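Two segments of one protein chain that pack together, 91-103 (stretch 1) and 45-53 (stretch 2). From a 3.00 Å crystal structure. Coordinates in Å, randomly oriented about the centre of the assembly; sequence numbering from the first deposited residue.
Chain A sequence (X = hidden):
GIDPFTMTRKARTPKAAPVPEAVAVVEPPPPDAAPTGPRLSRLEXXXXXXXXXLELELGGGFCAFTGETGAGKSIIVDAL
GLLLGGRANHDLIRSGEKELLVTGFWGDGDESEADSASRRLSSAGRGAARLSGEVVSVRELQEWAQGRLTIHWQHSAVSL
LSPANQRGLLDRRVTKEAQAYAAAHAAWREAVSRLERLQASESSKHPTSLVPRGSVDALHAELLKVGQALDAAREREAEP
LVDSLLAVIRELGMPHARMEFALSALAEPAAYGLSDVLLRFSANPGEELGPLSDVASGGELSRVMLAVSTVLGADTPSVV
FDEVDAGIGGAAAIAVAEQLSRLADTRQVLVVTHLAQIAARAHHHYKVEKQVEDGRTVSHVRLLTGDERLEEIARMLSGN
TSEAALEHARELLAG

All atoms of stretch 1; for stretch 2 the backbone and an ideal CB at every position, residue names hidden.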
# COMPACT_ATOMS: atom_id res chain seq x y z
N ASP A 91 18.53 3.04 -13.15
CA ASP A 91 18.02 4.19 -13.89
C ASP A 91 17.74 5.34 -12.93
O ASP A 91 17.72 6.51 -13.31
CB ASP A 91 16.73 3.81 -14.63
CG ASP A 91 16.90 2.61 -15.55
OD1 ASP A 91 18.04 2.12 -15.69
OD2 ASP A 91 15.89 2.17 -16.15
N LEU A 92 17.53 4.99 -11.66
CA LEU A 92 17.23 5.97 -10.63
C LEU A 92 18.43 6.84 -10.25
O LEU A 92 18.24 7.93 -9.70
CB LEU A 92 16.69 5.27 -9.39
CG LEU A 92 15.17 5.09 -9.31
CD1 LEU A 92 14.59 4.94 -10.70
CD2 LEU A 92 14.84 3.90 -8.43
N ILE A 93 19.64 6.37 -10.54
CA ILE A 93 20.84 7.14 -10.22
C ILE A 93 20.92 8.39 -11.10
O ILE A 93 20.77 8.30 -12.32
CB ILE A 93 22.13 6.30 -10.39
CG1 ILE A 93 21.98 4.94 -9.71
CG2 ILE A 93 23.32 7.05 -9.82
CD1 ILE A 93 23.22 4.08 -9.82
N ARG A 94 21.17 9.54 -10.48
CA ARG A 94 21.22 10.81 -11.20
C ARG A 94 22.07 10.71 -12.46
O ARG A 94 23.03 9.94 -12.52
CB ARG A 94 21.74 11.92 -10.29
CG ARG A 94 21.64 13.30 -10.90
CD ARG A 94 22.01 14.38 -9.91
NE ARG A 94 22.08 15.69 -10.54
CZ ARG A 94 21.02 16.38 -10.93
NH1 ARG A 94 19.80 15.88 -10.77
NH2 ARG A 94 21.17 17.56 -11.50
N SER A 95 21.71 11.50 -13.47
CA SER A 95 22.32 11.42 -14.80
C SER A 95 23.84 11.33 -14.79
O SER A 95 24.41 10.36 -15.29
CB SER A 95 21.87 12.59 -15.67
OG SER A 95 22.51 12.54 -16.93
N GLY A 96 24.51 12.35 -14.25
CA GLY A 96 25.96 12.37 -14.27
C GLY A 96 26.61 12.03 -12.94
O GLY A 96 27.64 12.60 -12.58
N GLU A 97 26.02 11.09 -12.21
CA GLU A 97 26.54 10.74 -10.89
C GLU A 97 26.93 9.27 -10.80
O GLU A 97 26.48 8.44 -11.60
CB GLU A 97 25.55 11.10 -9.79
CG GLU A 97 25.23 12.60 -9.69
CD GLU A 97 26.41 13.43 -9.21
OE1 GLU A 97 27.22 12.92 -8.41
OE2 GLU A 97 26.51 14.60 -9.63
N LYS A 98 27.76 8.94 -9.82
CA LYS A 98 28.33 7.61 -9.70
C LYS A 98 27.50 6.72 -8.79
O LYS A 98 27.48 5.50 -8.96
CB LYS A 98 29.77 7.68 -9.18
CG LYS A 98 29.95 8.62 -7.99
CD LYS A 98 31.36 8.53 -7.38
CE LYS A 98 31.60 9.66 -6.38
NZ LYS A 98 31.60 10.99 -7.04
N GLU A 99 26.80 7.32 -7.83
CA GLU A 99 25.99 6.54 -6.91
C GLU A 99 24.97 7.37 -6.15
O GLU A 99 25.18 8.54 -5.88
CB GLU A 99 26.89 5.80 -5.92
CG GLU A 99 27.51 6.67 -4.86
CD GLU A 99 28.38 5.88 -3.92
OE1 GLU A 99 29.03 4.92 -4.40
OE2 GLU A 99 28.42 6.20 -2.72
N LEU A 100 23.85 6.73 -5.81
CA LEU A 100 22.79 7.39 -5.06
C LEU A 100 22.64 6.78 -3.68
O LEU A 100 23.08 5.66 -3.43
CB LEU A 100 21.46 7.33 -5.83
CG LEU A 100 20.71 6.01 -6.01
CD1 LEU A 100 20.09 5.52 -4.71
CD2 LEU A 100 19.63 6.21 -7.05
N LEU A 101 21.99 7.52 -2.79
CA LEU A 101 21.78 7.07 -1.42
C LEU A 101 20.41 7.50 -0.94
O LEU A 101 20.00 8.64 -1.16
CB LEU A 101 22.85 7.66 -0.51
CG LEU A 101 22.63 7.46 0.99
CD1 LEU A 101 23.17 6.11 1.42
CD2 LEU A 101 23.30 8.57 1.76
N VAL A 102 19.70 6.60 -0.27
CA VAL A 102 18.40 6.93 0.29
C VAL A 102 18.34 6.55 1.76
O VAL A 102 18.32 5.37 2.09
CB VAL A 102 17.27 6.20 -0.45
CG1 VAL A 102 15.93 6.59 0.14
CG2 VAL A 102 17.32 6.51 -1.93
N THR A 103 18.31 7.54 2.63
CA THR A 103 18.21 7.29 4.07
C THR A 103 16.84 7.71 4.59
O THR A 103 16.34 8.78 4.25
CB THR A 103 19.32 8.04 4.85
OG1 THR A 103 20.57 7.92 4.16
CG2 THR A 103 19.46 7.48 6.26
N UNK A 45 17.58 12.04 0.35
CA UNK A 45 17.84 11.49 -0.97
C UNK A 45 19.03 12.20 -1.59
O UNK A 45 19.08 13.42 -1.61
CB UNK A 45 16.61 11.61 -1.87
N UNK A 46 19.98 11.43 -2.11
CA UNK A 46 21.14 12.02 -2.75
C UNK A 46 21.37 11.40 -4.13
O UNK A 46 21.38 10.18 -4.28
CB UNK A 46 22.38 11.84 -1.87
N UNK A 47 21.53 12.26 -5.13
CA UNK A 47 21.77 11.83 -6.50
C UNK A 47 20.74 10.86 -7.04
O UNK A 47 21.09 9.86 -7.66
CB UNK A 47 23.16 11.19 -6.60
N UNK A 48 19.47 11.14 -6.80
CA UNK A 48 18.39 10.35 -7.38
C UNK A 48 17.62 11.17 -8.41
O UNK A 48 16.95 12.15 -8.06
CB UNK A 48 17.45 9.85 -6.29
N UNK A 49 17.72 10.77 -9.67
CA UNK A 49 17.00 11.43 -10.76
C UNK A 49 17.31 12.92 -10.87
O UNK A 49 18.41 13.30 -11.28
CB UNK A 49 15.49 11.24 -10.57
N UNK A 50 16.33 13.75 -10.53
CA UNK A 50 16.49 15.20 -10.63
C UNK A 50 16.87 15.81 -9.28
O UNK A 50 16.74 17.01 -9.07
CB UNK A 50 15.20 15.84 -11.15
N UNK A 51 17.34 14.96 -8.37
CA UNK A 51 17.63 15.38 -7.01
C UNK A 51 19.10 15.21 -6.68
O UNK A 51 19.59 14.08 -6.59
CB UNK A 51 16.77 14.59 -6.02
N UNK A 52 19.79 16.32 -6.51
CA UNK A 52 21.19 16.29 -6.10
C UNK A 52 21.25 15.95 -4.62
O UNK A 52 21.81 14.92 -4.24
CB UNK A 52 21.88 17.62 -6.39
N UNK A 53 20.65 16.80 -3.80
CA UNK A 53 20.62 16.62 -2.36
C UNK A 53 19.27 17.09 -1.84
O UNK A 53 18.86 18.22 -2.08
CB UNK A 53 21.76 17.38 -1.68

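Position 45 lies on an extended backbone, opposite V102 in a non-hydrogen-bonded antiparallel pair, and its CB points to the same face of the sheet as V102. The ideal CB is 5.2 Å from V102 CG2, so a beta-branched or other aliphatic residue would suit. The residue is I45, whose CA approaches L101 O at 3.6 Å in a CA-H...O contact.

Position 46 pairs with L101 through two backbone hydrogen bonds, one in each direction between the N of one residue and the O of the other. Its CB shares a face with L101, and the carboxylate of E99 lies farther along that side. A long side chain would cover the leucine, and a basic one could also answer the charge. R46 does both: NH2 lies 3.7 Å from L101 CB and forms a long salt bridge with E99 OE2, also 3.7 Å.

At position 47 phi and psi are 54° and 45°, a left-handed conformation that favours glycine, asparagine or aspartate. CB points toward stretch 1, 3.4 Å from E99 O and 4.0 Å from both E97 CG and R94 CB. With a carbonyl acceptor and a carboxylate nearby, a short side chain bearing a donor fits best, which favours asparagine. N47 gives a weak hydrogen bond from ND2 to E99 O (3.3 Å), and ND2 is 3.1 Å from E97 OE1.

Position 48 directs CB away overall, yet that atom is 4.3 Å from L100 CD2, with V102 CG2 beyond. Leucine, isoleucine, valine or methionine could meet this apolar patch. In L48, CG reaches L100 CD2 and CD1 reaches V102 CG2, both at 4.1 Å.

Position 49 has phi 57° and psi -110°, as expected at the second position of the type II' turn spanning 48 to 51. Glycine would be the usual choice, and CB points away from stretch 1. A49 adopts the strained conformation with a minimal side chain; its N donates to L92 O (2.9 Å), and its O accepts a weak bond from R94 NH1 (3.0 Å).

Position 50, next in the turn, points away and would accept many small or polar residues; it is T50. Position 51 also points away; it is I51.

Position 52 points sideways, its CB 4.6 Å from R94 NE, so a small side chain with a methyl could lie against the guanidinium. T52 places CG2 over one face of that group, 3.5 Å from R94 NE. Position 53 is beyond reach; it is Q53.

Stretch 2 45-53: IRNLATITQ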
# COMPACT_ATOMS: atom_id res chain seq x y z
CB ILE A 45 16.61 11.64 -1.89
CG1 ILE A 45 15.40 10.92 -1.29
CG2 ILE A 45 16.92 11.08 -3.27
CD1 ILE A 45 14.11 11.18 -2.04
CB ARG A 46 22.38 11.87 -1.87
CG ARG A 46 23.59 12.66 -2.35
CD ARG A 46 24.81 12.39 -1.47
NE ARG A 46 25.08 10.96 -1.34
CZ ARG A 46 25.81 10.25 -2.20
NH1 ARG A 46 26.35 10.83 -3.26
NH2 ARG A 46 25.99 8.95 -2.00
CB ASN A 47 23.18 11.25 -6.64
CG ASN A 47 24.26 12.30 -6.49
OD1 ASN A 47 24.02 13.48 -6.73
ND2 ASN A 47 25.45 11.86 -6.10
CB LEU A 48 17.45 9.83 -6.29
CG LEU A 48 16.41 8.78 -6.66
CD1 LEU A 48 15.90 8.08 -5.42
CD2 LEU A 48 15.25 9.37 -7.44
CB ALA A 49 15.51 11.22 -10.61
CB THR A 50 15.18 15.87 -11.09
OG1 THR A 50 14.16 15.67 -10.11
CG2 THR A 50 14.73 15.29 -12.41
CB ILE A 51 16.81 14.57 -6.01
CG1 ILE A 51 15.31 14.76 -6.27
CG2 ILE A 51 17.15 14.96 -4.59
CD1 ILE A 51 14.44 13.82 -5.47
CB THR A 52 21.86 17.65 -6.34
OG1 THR A 52 21.12 18.68 -5.66
CG2 THR A 52 21.90 17.96 -7.83
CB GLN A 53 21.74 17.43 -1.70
CG GLN A 53 21.94 17.16 -0.22
CD GLN A 53 22.89 16.00 0.04
OE1 GLN A 53 23.92 15.86 -0.64
NE2 GLN A 53 22.56 15.17 1.02
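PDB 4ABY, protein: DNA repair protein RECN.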